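Local atomic coordinates of uncharacterized protein (Sulfolobus solfataricus, PDB entry 4WYH), a protein that serves as PriX, a noncatalytic subunit of the archaeal eukaryotic-type primase that is essential for efficient primer synthesis. Residues Y32-K37 with N120-V125; K48-Y53 with K116-E121. All blocks are in the same frame, centred on the assembly; numbering follows the deposited sequence.

Contact 1: Y32-K37 with N120-V125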
ATOM      1  N   TYR A  32      -8.820  -4.529  -8.308  1.00 24.90           N
ATOM      2  CA  TYR A  32      -8.119  -3.617  -7.375  1.00 22.26           C
ATOM      3  C   TYR A  32      -8.851  -3.544  -6.067  1.00 17.88           C
ATOM      4  O   TYR A  32      -8.377  -2.957  -5.114  1.00 20.69           O
ATOM      5  CB  TYR A  32      -7.909  -2.184  -7.940  1.00 18.55           C
ATOM      6  CG  TYR A  32      -6.902  -2.112  -9.049  1.00 23.06           C
ATOM      7  CD1 TYR A  32      -5.630  -2.502  -8.811  1.00 22.30           C
ATOM      8  CD2 TYR A  32      -7.226  -1.685 -10.350  1.00 26.27           C
ATOM      9  CE1 TYR A  32      -4.664  -2.458  -9.793  1.00 19.81           C
ATOM     10  CE2 TYR A  32      -6.238  -1.630 -11.366  1.00 18.66           C
ATOM     11  CZ  TYR A  32      -4.954  -2.010 -11.055  1.00 19.15           C
ATOM     12  OH  TYR A  32      -3.855  -1.988 -11.930  1.00 29.46           O
ATOM     13  N   SER A  33     -10.005  -4.170  -6.009  1.00 25.49           N
ATOM     14  CA  SER A  33     -10.758  -4.215  -4.784  1.00 17.19           C
ATOM     15  C   SER A  33      -9.889  -4.676  -3.671  1.00 13.74           C
ATOM     16  O   SER A  33     -10.028  -4.170  -2.574  1.00 13.84           O
ATOM     17  CB  SER A  33     -11.979  -5.145  -4.898  1.00 24.31           C
ATOM     18  OG  SER A  33     -13.009  -4.397  -5.542  1.00 33.00           O
ATOM     19  N   TRP A  34      -9.043  -5.677  -3.940  1.00 12.33           N
ATOM     20  CA  TRP A  34      -8.193  -6.294  -2.895  1.00 18.38           C
ATOM     21  C   TRP A  34      -7.276  -5.271  -2.196  1.00  9.86           C
ATOM     22  O   TRP A  34      -7.016  -5.393  -1.019  1.00  8.61           O
ATOM     23  CB  TRP A  34      -7.392  -7.482  -3.467  1.00 10.60           C
ATOM     24  CG  TRP A  34      -6.305  -7.124  -4.429  1.00 11.15           C
ATOM     25  CD1 TRP A  34      -6.426  -6.978  -5.781  1.00 12.54           C
ATOM     26  CD2 TRP A  34      -4.922  -6.825  -4.127  1.00 12.11           C
ATOM     27  NE1 TRP A  34      -5.212  -6.653  -6.339  1.00 10.81           N
ATOM     28  CE2 TRP A  34      -4.276  -6.560  -5.342  1.00 11.36           C
ATOM     29  CE3 TRP A  34      -4.175  -6.757  -2.948  1.00 11.39           C
ATOM     30  CZ2 TRP A  34      -2.923  -6.189  -5.412  1.00 11.07           C
ATOM     31  CZ3 TRP A  34      -2.826  -6.412  -3.032  1.00  9.50           C
ATOM     32  CH2 TRP A  34      -2.226  -6.152  -4.272  1.00  8.32           C
ATOM     33  N   ILE A  35      -6.829  -4.269  -2.927  1.00  9.97           N
ATOM     34  CA  ILE A  35      -6.029  -3.195  -2.350  1.00 10.49           C
ATOM     35  C   ILE A  35      -6.816  -2.448  -1.308  1.00  7.08           C
ATOM     36  O   ILE A  35      -6.313  -2.211  -0.207  1.00 11.15           O
ATOM     37  CB  ILE A  35      -5.519  -2.249  -3.443  1.00  9.30           C
ATOM     38  CG1 ILE A  35      -4.708  -3.080  -4.459  1.00 12.25           C
ATOM     39  CG2 ILE A  35      -4.689  -1.121  -2.846  1.00  5.19           C
ATOM     40  CD1 ILE A  35      -3.874  -2.305  -5.434  1.00 10.05           C
ATOM     41  N   GLU A  36      -8.058  -2.098  -1.609  1.00  7.49           N
ATOM     42  CA  GLU A  36      -8.901  -1.391  -0.652  1.00 10.73           C
ATOM     43  C   GLU A  36      -9.081  -2.198   0.625  1.00  9.25           C
ATOM     44  O   GLU A  36      -8.996  -1.677   1.732  1.00  8.72           O
ATOM     45  CB  GLU A  36     -10.267  -1.058  -1.257  1.00 12.57           C
ATOM     46  CG  GLU A  36     -10.209  -0.083  -2.447  1.00 14.71           C
ATOM     47  CD  GLU A  36      -9.945   1.364  -2.075  1.00 19.48           C
ATOM     48  OE1 GLU A  36      -9.713   1.605  -0.861  1.00 23.77           O
ATOM     49  OE2 GLU A  36      -9.936   2.275  -2.983  1.00 28.08           O
ATOM     50  N   LYS A  37      -9.290  -3.490   0.466  1.00 10.59           N
ATOM     51  CA  LYS A  37      -9.427  -4.373   1.603  1.00  8.07           C
ATOM     52  C   LYS A  37      -8.200  -4.410   2.503  1.00  9.42           C
ATOM     53  O   LYS A  37      -8.312  -4.396   3.697  1.00 10.87           O
ATOM     54  CB  LYS A  37      -9.736  -5.792   1.119  1.00 14.66           C
ATOM     55  CG  LYS A  37     -10.602  -6.541   2.108  1.00 25.04           C
ATOM     56  CD  LYS A  37     -11.778  -5.656   2.546  1.00 34.98           C
ATOM     57  CE  LYS A  37     -12.826  -6.331   3.426  1.00 26.77           C
ATOM     58  NZ  LYS A  37     -13.779  -5.228   3.816  1.00 34.70           N
ATOM     59  N   ASN A 120       1.928 -13.445   1.447  1.00  8.67           N
ATOM     60  CA  ASN A 120       1.218 -14.133   2.534  1.00  9.12           C
ATOM     61  C   ASN A 120       0.452 -13.154   3.440  1.00  7.33           C
ATOM     62  O   ASN A 120      -0.629 -13.436   3.798  1.00  7.40           O
ATOM     63  CB  ASN A 120       2.177 -14.978   3.342  1.00  9.30           C
ATOM     64  CG  ASN A 120       2.535 -16.266   2.631  1.00 12.14           C
ATOM     65  OD1 ASN A 120       1.913 -16.611   1.623  1.00 13.26           O
ATOM     66  ND2 ASN A 120       3.523 -16.968   3.107  1.00 13.37           N
ATOM     67  N   GLU A 121       1.019 -12.002   3.783  1.00  5.47           N
ATOM     68  CA  GLU A 121       0.309 -11.068   4.625  1.00  7.13           C
ATOM     69  C   GLU A 121      -1.013 -10.556   3.961  1.00  7.86           C
ATOM     70  O   GLU A 121      -2.051 -10.386   4.617  1.00  6.09           O
ATOM     71  CB  GLU A 121       1.241  -9.947   5.063  1.00  7.68           C
ATOM     72  CG  GLU A 121       2.401 -10.406   5.957  1.00  9.84           C
ATOM     73  CD  GLU A 121       3.182  -9.245   6.561  1.00  6.55           C
ATOM     74  OE1 GLU A 121       2.947  -8.097   6.170  1.00  5.65           O
ATOM     75  OE2 GLU A 121       4.004  -9.509   7.427  1.00  8.20           O
ATOM     76  N   ILE A 122      -0.935 -10.302   2.656  1.00  7.06           N
ATOM     77  CA  ILE A 122      -2.065  -9.837   1.837  1.00  8.22           C
ATOM     78  C   ILE A 122      -3.163 -10.895   1.772  1.00  7.85           C
ATOM     79  O   ILE A 122      -4.309 -10.645   2.084  1.00  8.56           O
ATOM     80  CB  ILE A 122      -1.568  -9.505   0.415  1.00  5.77           C
ATOM     81  CG1 ILE A 122      -0.758  -8.205   0.442  1.00  6.34           C
ATOM     82  CG2 ILE A 122      -2.720  -9.395  -0.580  1.00  7.61           C
ATOM     83  CD1 ILE A 122      -0.015  -7.944  -0.850  1.00  2.97           C
ATOM     84  N   ILE A 123      -2.767 -12.068   1.334  1.00  5.77           N
ATOM     85  CA  ILE A 123      -3.658 -13.194   1.187  1.00  8.94           C
ATOM     86  C   ILE A 123      -4.355 -13.519   2.495  1.00 11.05           C
ATOM     87  O   ILE A 123      -5.524 -13.844   2.496  1.00 13.47           O
ATOM     88  CB  ILE A 123      -2.832 -14.428   0.719  1.00 14.27           C
ATOM     89  CG1 ILE A 123      -2.406 -14.310  -0.711  1.00 11.54           C
ATOM     90  CG2 ILE A 123      -3.573 -15.719   0.906  1.00 22.62           C
ATOM     91  CD1 ILE A 123      -3.460 -13.878  -1.661  1.00 15.73           C
ATOM     92  N   ARG A 124      -3.613 -13.480   3.599  1.00 13.56           N
ATOM     93  CA  ARG A 124      -4.155 -13.850   4.934  1.00 17.52           C
ATOM     94  C   ARG A 124      -5.249 -12.905   5.351  1.00 17.70           C
ATOM     95  O   ARG A 124      -6.285 -13.358   5.923  1.00 14.64           O
ATOM     96  CB  ARG A 124      -3.066 -13.919   5.998  1.00 15.54           C
ATOM     97  CG  ARG A 124      -2.191 -15.147   5.730  1.00 14.44           C
ATOM     98  CD  ARG A 124      -0.989 -15.218   6.660  1.00 18.74           C
ATOM     99  NE  ARG A 124      -0.195 -16.446   6.460  1.00 23.03           N
ATOM    100  CZ  ARG A 124       1.094 -16.561   6.784  1.00 21.62           C
ATOM    101  NH1 ARG A 124       1.722 -15.530   7.324  1.00 24.18           N
ATOM    102  NH2 ARG A 124       1.763 -17.698   6.570  1.00 20.46           N
ATOM    103  N   VAL A 125      -5.071 -11.627   4.977  1.00 11.43           N
ATOM    104  CA  VAL A 125      -6.143 -10.637   5.177  1.00 16.08           C
ATOM    105  C   VAL A 125      -7.337 -10.898   4.275  1.00 16.84           C
ATOM    106  O   VAL A 125      -8.474 -10.797   4.715  1.00 25.45           O
ATOM    107  CB  VAL A 125      -5.604  -9.201   4.912  1.00 18.36           C
ATOM    108  CG1 VAL A 125      -6.731  -8.173   4.728  1.00 18.57           C
ATOM    109  CG2 VAL A 125      -4.677  -8.828   6.033  1.00 14.45           C
TER
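I122 opens the contact by resting both of its branches against the six-membered part of the W34 indole. Its methyl CG2 approaches W34 CE3 to 3.8 Å, coming at the ring obliquely, while I122 CD1 lies 3.9 Å from W34 CZ3. The indole can meet them because W34 CG sits between its own backbone N and carbonyl carbon (chi1 70°), which swings the ring out from helix 33-41 toward helix 116-128. One face of that ring is already backed by I35, whose CG1 lies 3.5 Å above the plane over its centre. One turn further along, V125 faces K37: V125 CG1 comes to 4.2 Å from the carbonyl O of K37, a looser touch on the backbone. The ammonium of K37 turns off to a salt bridge with E40 on its own helix. L108 touches both W34 and I122, and L43, in a loop, touches both I122 and V125, joining the pair to the rest of the helical domain. With no hydrogen bond or salt bridge between the two segments, their direct attachment is a small one, an apolar pair of side chains and a methyl against a backbone carbonyl, resting on a few van der Waals contacts rather than on directional polar bonds.

Contact 2: K48-Y53 with K116-E121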
ATOM      1  N   LYS A  48       5.586  -1.221   4.843  1.00  6.11           N
ATOM      2  CA  LYS A  48       6.260  -0.182   4.107  1.00  7.88           C
ATOM      3  C   LYS A  48       6.421  -0.553   2.633  1.00  6.62           C
ATOM      4  O   LYS A  48       6.124   0.205   1.761  1.00  5.42           O
ATOM      5  CB  LYS A  48       7.575   0.196   4.790  1.00  9.52           C
ATOM      6  CG  LYS A  48       7.332   1.096   5.990  1.00 12.29           C
ATOM      7  CD  LYS A  48       8.647   1.424   6.667  1.00 17.17           C
ATOM      8  CE  LYS A  48       8.356   2.120   7.972  1.00 23.39           C
ATOM      9  NZ  LYS A  48       9.627   2.425   8.687  1.00 33.21           N
ATOM     10  N   ARG A  49       6.802  -1.786   2.361  1.00  6.11           N
ATOM     11  CA  ARG A  49       6.872  -2.240   0.967  1.00  6.70           C
ATOM     12  C   ARG A  49       5.500  -2.215   0.258  1.00  6.25           C
ATOM     13  O   ARG A  49       5.430  -1.804  -0.891  1.00  8.21           O
ATOM     14  CB  ARG A  49       7.446  -3.669   0.937  1.00  6.43           C
ATOM     15  CG  ARG A  49       8.858  -3.693   1.451  1.00  7.43           C
ATOM     16  CD  ARG A  49       9.582  -4.985   1.038  1.00  8.25           C
ATOM     17  NE  ARG A  49       8.806  -6.202   1.299  1.00  6.60           N
ATOM     18  CZ  ARG A  49       8.896  -6.906   2.403  1.00  8.12           C
ATOM     19  NH1 ARG A  49       9.635  -6.465   3.373  1.00  7.97           N
ATOM     20  NH2 ARG A  49       8.203  -8.034   2.562  1.00  8.41           N
ATOM     21  N   PHE A  50       4.422  -2.585   0.951  1.00  5.37           N
ATOM     22  CA  PHE A  50       3.058  -2.544   0.387  1.00  2.96           C
ATOM     23  C   PHE A  50       2.754  -1.109   0.040  1.00  5.58           C
ATOM     24  O   PHE A  50       2.261  -0.835  -1.009  1.00  5.93           O
ATOM     25  CB  PHE A  50       2.036  -3.065   1.378  1.00  4.89           C
ATOM     26  CG  PHE A  50       0.617  -3.069   0.842  1.00  8.69           C
ATOM     27  CD1 PHE A  50       0.274  -3.947  -0.147  1.00  7.04           C
ATOM     28  CD2 PHE A  50      -0.302  -2.144   1.252  1.00  8.09           C
ATOM     29  CE1 PHE A  50      -0.994  -3.976  -0.655  1.00  9.74           C
ATOM     30  CE2 PHE A  50      -1.598  -2.158   0.726  1.00  8.11           C
ATOM     31  CZ  PHE A  50      -1.920  -3.071  -0.237  1.00  8.77           C
ATOM     32  N   ILE A  51       3.093  -0.170   0.903  1.00  5.46           N
ATOM     33  CA  ILE A  51       2.944   1.269   0.565  1.00  6.45           C
ATOM     34  C   ILE A  51       3.761   1.724  -0.639  1.00  6.31           C
ATOM     35  O   ILE A  51       3.225   2.356  -1.548  1.00  6.07           O
ATOM     36  CB  ILE A  51       3.264   2.200   1.791  1.00  4.73           C
ATOM     37  CG1 ILE A  51       2.240   2.003   2.918  1.00  4.04           C
ATOM     38  CG2 ILE A  51       3.395   3.682   1.370  1.00  5.13           C
ATOM     39  CD1 ILE A  51       2.682   2.682   4.225  1.00  8.97           C
ATOM     40  N   LEU A  52       5.029   1.386  -0.687  1.00  4.01           N
ATOM     41  CA  LEU A  52       5.870   1.822  -1.793  1.00  6.89           C
ATOM     42  C   LEU A  52       5.462   1.195  -3.132  1.00  6.00           C
ATOM     43  O   LEU A  52       5.401   1.879  -4.137  1.00  6.26           O
ATOM     44  CB  LEU A  52       7.324   1.493  -1.506  1.00  5.08           C
ATOM     45  CG  LEU A  52       8.379   1.854  -2.540  1.00  8.25           C
ATOM     46  CD1 LEU A  52       8.290   3.343  -2.858  1.00  4.69           C
ATOM     47  CD2 LEU A  52       9.749   1.453  -2.053  1.00  6.05           C
ATOM     48  N   TYR A  53       5.158  -0.107  -3.133  1.00  5.03           N
ATOM     49  CA  TYR A  53       5.039  -0.861  -4.394  1.00  5.68           C
ATOM     50  C   TYR A  53       3.640  -1.002  -4.877  1.00  7.61           C
ATOM     51  O   TYR A  53       3.427  -1.247  -6.085  1.00  6.52           O
ATOM     52  CB  TYR A  53       5.812  -2.256  -4.335  1.00  6.84           C
ATOM     53  CG  TYR A  53       7.310  -2.119  -4.129  1.00  5.73           C
ATOM     54  CD1 TYR A  53       8.106  -1.645  -5.125  1.00  7.57           C
ATOM     55  CD2 TYR A  53       7.926  -2.452  -2.913  1.00  8.02           C
ATOM     56  CE1 TYR A  53       9.461  -1.475  -4.922  1.00  8.88           C
ATOM     57  CE2 TYR A  53       9.266  -2.261  -2.686  1.00  9.47           C
ATOM     58  CZ  TYR A  53      10.033  -1.749  -3.689  1.00 10.30           C
ATOM     59  OH  TYR A  53      11.376  -1.594  -3.541  1.00  8.13           O
ATOM     60  N   LYS A 116       7.094 -13.063  -1.394  1.00  5.49           N
ATOM     61  CA  LYS A 116       6.193 -13.986  -0.718  1.00  7.57           C
ATOM     62  C   LYS A 116       5.857 -13.567   0.681  1.00  6.59           C
ATOM     63  O   LYS A 116       4.799 -13.873   1.136  1.00  7.57           O
ATOM     64  CB  LYS A 116       6.727 -15.401  -0.772  1.00  6.73           C
ATOM     65  CG  LYS A 116       6.816 -15.990  -2.169  1.00  9.51           C
ATOM     66  CD  LYS A 116       7.563 -17.308  -2.186  1.00  9.38           C
ATOM     67  CE  LYS A 116       7.328 -18.021  -3.508  1.00 18.16           C
ATOM     68  NZ  LYS A 116       7.576 -17.185  -4.690  1.00 13.52           N
ATOM     69  N   GLU A 117       6.733 -12.872   1.381  1.00  6.64           N
ATOM     70  CA  GLU A 117       6.368 -12.384   2.732  1.00  7.87           C
ATOM     71  C   GLU A 117       5.142 -11.477   2.669  1.00  6.20           C
ATOM     72  O   GLU A 117       4.168 -11.642   3.384  1.00  5.88           O
ATOM     73  CB  GLU A 117       7.569 -11.708   3.416  1.00  5.29           C
ATOM     74  CG  GLU A 117       7.206 -11.092   4.766  1.00  8.62           C
ATOM     75  CD  GLU A 117       8.360 -10.338   5.400  1.00 11.22           C
ATOM     76  OE1 GLU A 117       8.532  -9.169   5.092  1.00  8.05           O
ATOM     77  OE2 GLU A 117       9.051 -10.906   6.261  1.00  9.25           O
ATOM     78  N   MET A 118       5.192 -10.512   1.761  1.00  6.73           N
ATOM     79  CA  MET A 118       4.093  -9.590   1.600  1.00  5.47           C
ATOM     80  C   MET A 118       2.881 -10.348   1.055  1.00  6.93           C
ATOM     81  O   MET A 118       1.724 -10.098   1.411  1.00  5.24           O
ATOM     82  CB  MET A 118       4.498  -8.469   0.635  1.00  6.08           C
ATOM     83  CG  MET A 118       3.350  -7.534   0.231  1.00  7.85           C
ATOM     84  SD  MET A 118       3.889  -6.100  -0.722  1.00 15.99           S
ATOM     85  CE  MET A 118       2.736  -6.139  -2.016  1.00 21.72           C
ATOM     86  N   TYR A 119       3.122 -11.266   0.136  1.00  6.84           N
ATOM     87  CA  TYR A 119       2.015 -11.991  -0.500  1.00  5.42           C
ATOM     88  C   TYR A 119       1.238 -12.714   0.597  1.00  6.13           C
ATOM     89  O   TYR A 119       0.043 -12.649   0.635  1.00  4.49           O
ATOM     90  CB  TYR A 119       2.521 -12.999  -1.491  1.00  7.17           C
ATOM     91  CG  TYR A 119       1.486 -13.627  -2.325  1.00  8.04           C
ATOM     92  CD1 TYR A 119       0.901 -12.947  -3.355  1.00  9.19           C
ATOM     93  CD2 TYR A 119       1.106 -14.969  -2.089  1.00  9.40           C
ATOM     94  CE1 TYR A 119      -0.085 -13.554  -4.138  1.00 10.28           C
ATOM     95  CE2 TYR A 119       0.167 -15.585  -2.894  1.00 10.33           C
ATOM     96  CZ  TYR A 119      -0.418 -14.859  -3.918  1.00  8.42           C
ATOM     97  OH  TYR A 119      -1.369 -15.449  -4.726  1.00 10.90           O
ATOM     98  N   ASN A 120       1.928 -13.445   1.447  1.00  8.67           N
ATOM     99  CA  ASN A 120       1.218 -14.133   2.534  1.00  9.12           C
ATOM    100  C   ASN A 120       0.452 -13.154   3.440  1.00  7.33           C
ATOM    101  O   ASN A 120      -0.629 -13.436   3.798  1.00  7.40           O
ATOM    102  CB  ASN A 120       2.177 -14.978   3.342  1.00  9.30           C
ATOM    103  CG  ASN A 120       2.535 -16.266   2.631  1.00 12.14           C
ATOM    104  OD1 ASN A 120       1.913 -16.611   1.623  1.00 13.26           O
ATOM    105  ND2 ASN A 120       3.523 -16.968   3.107  1.00 13.37           N
ATOM    106  N   GLU A 121       1.019 -12.002   3.783  1.00  5.47           N
ATOM    107  CA  GLU A 121       0.309 -11.068   4.625  1.00  7.13           C
ATOM    108  C   GLU A 121      -1.013 -10.556   3.961  1.00  7.86           C
ATOM    109  O   GLU A 121      -2.051 -10.386   4.617  1.00  6.09           O
ATOM    110  CB  GLU A 121       1.241  -9.947   5.063  1.00  7.68           C
ATOM    111  CG  GLU A 121       2.401 -10.406   5.957  1.00  9.84           C
ATOM    112  CD  GLU A 121       3.182  -9.245   6.561  1.00  6.55           C
ATOM    113  OE1 GLU A 121       2.947  -8.097   6.170  1.00  5.65           O
ATOM    114  OE2 GLU A 121       4.004  -9.509   7.427  1.00  8.20           O
TER
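E117 OE1 is gripped by both terminal nitrogens of R49, and the two bonds are unequal. R49 NH2 makes the strong one, a 2.8 Å salt-bridge bond to E117 OE1 that is nearly straight (168° at the hydrogen); R49 NH1 adds a weak one to the same oxygen. The oxygen lies almost in the guanidinium plane but receives NH2 on its anti side, 27° out of the carboxylate plane, so this is not a two-oxygen, side-by-side pairing. A bend at chi3 (-48°) helps bring the guanidinium to the carboxylate, and D115 holds R49 NE in a second salt bridge. A lysine in place of R49 would probably be unable to serve E117 and D115 together through the same planar group, leaving one carboxylate without its mate. Deeper in, M118 reaches across to F50: its methyl CE meets the ring at its edge, in plane, 3.8 Å from F50 CD1, and its SD lies 3.8 Å from F50 CA. E117 also touches D45, a manganese-binding residue, so the salt bridge borders that site. Helices 47-63 and 116-128 cross here almost at right angles, their local axes 10.7 Å apart; V54 of helix 47-63 and I111 of helix 108-114 also touch M118, while F50 meets the ring of F77 in helix 67-78.

Overall arrangement
Both contacts converge on helix 116-128, which packs in contact 1 against helix 33-41 and in contact 2 against helix 47-63, the next helix in the chain. Their centres lie about 10 Å apart, and N120 and E121 belong to both. Apolar side chains make the two continuous: F50 touches W34 through CE1 and I122 through CD1. Near the junction, E121 bonds to Q44, D45 and S46 in the loop joining the two early helices. Thus the last helix returns across more than 60 residues to the first two helices of the modelled chain, which contains no strand, illustrating how sequence-distant helices close a compact domain, here beside manganese-binding D45.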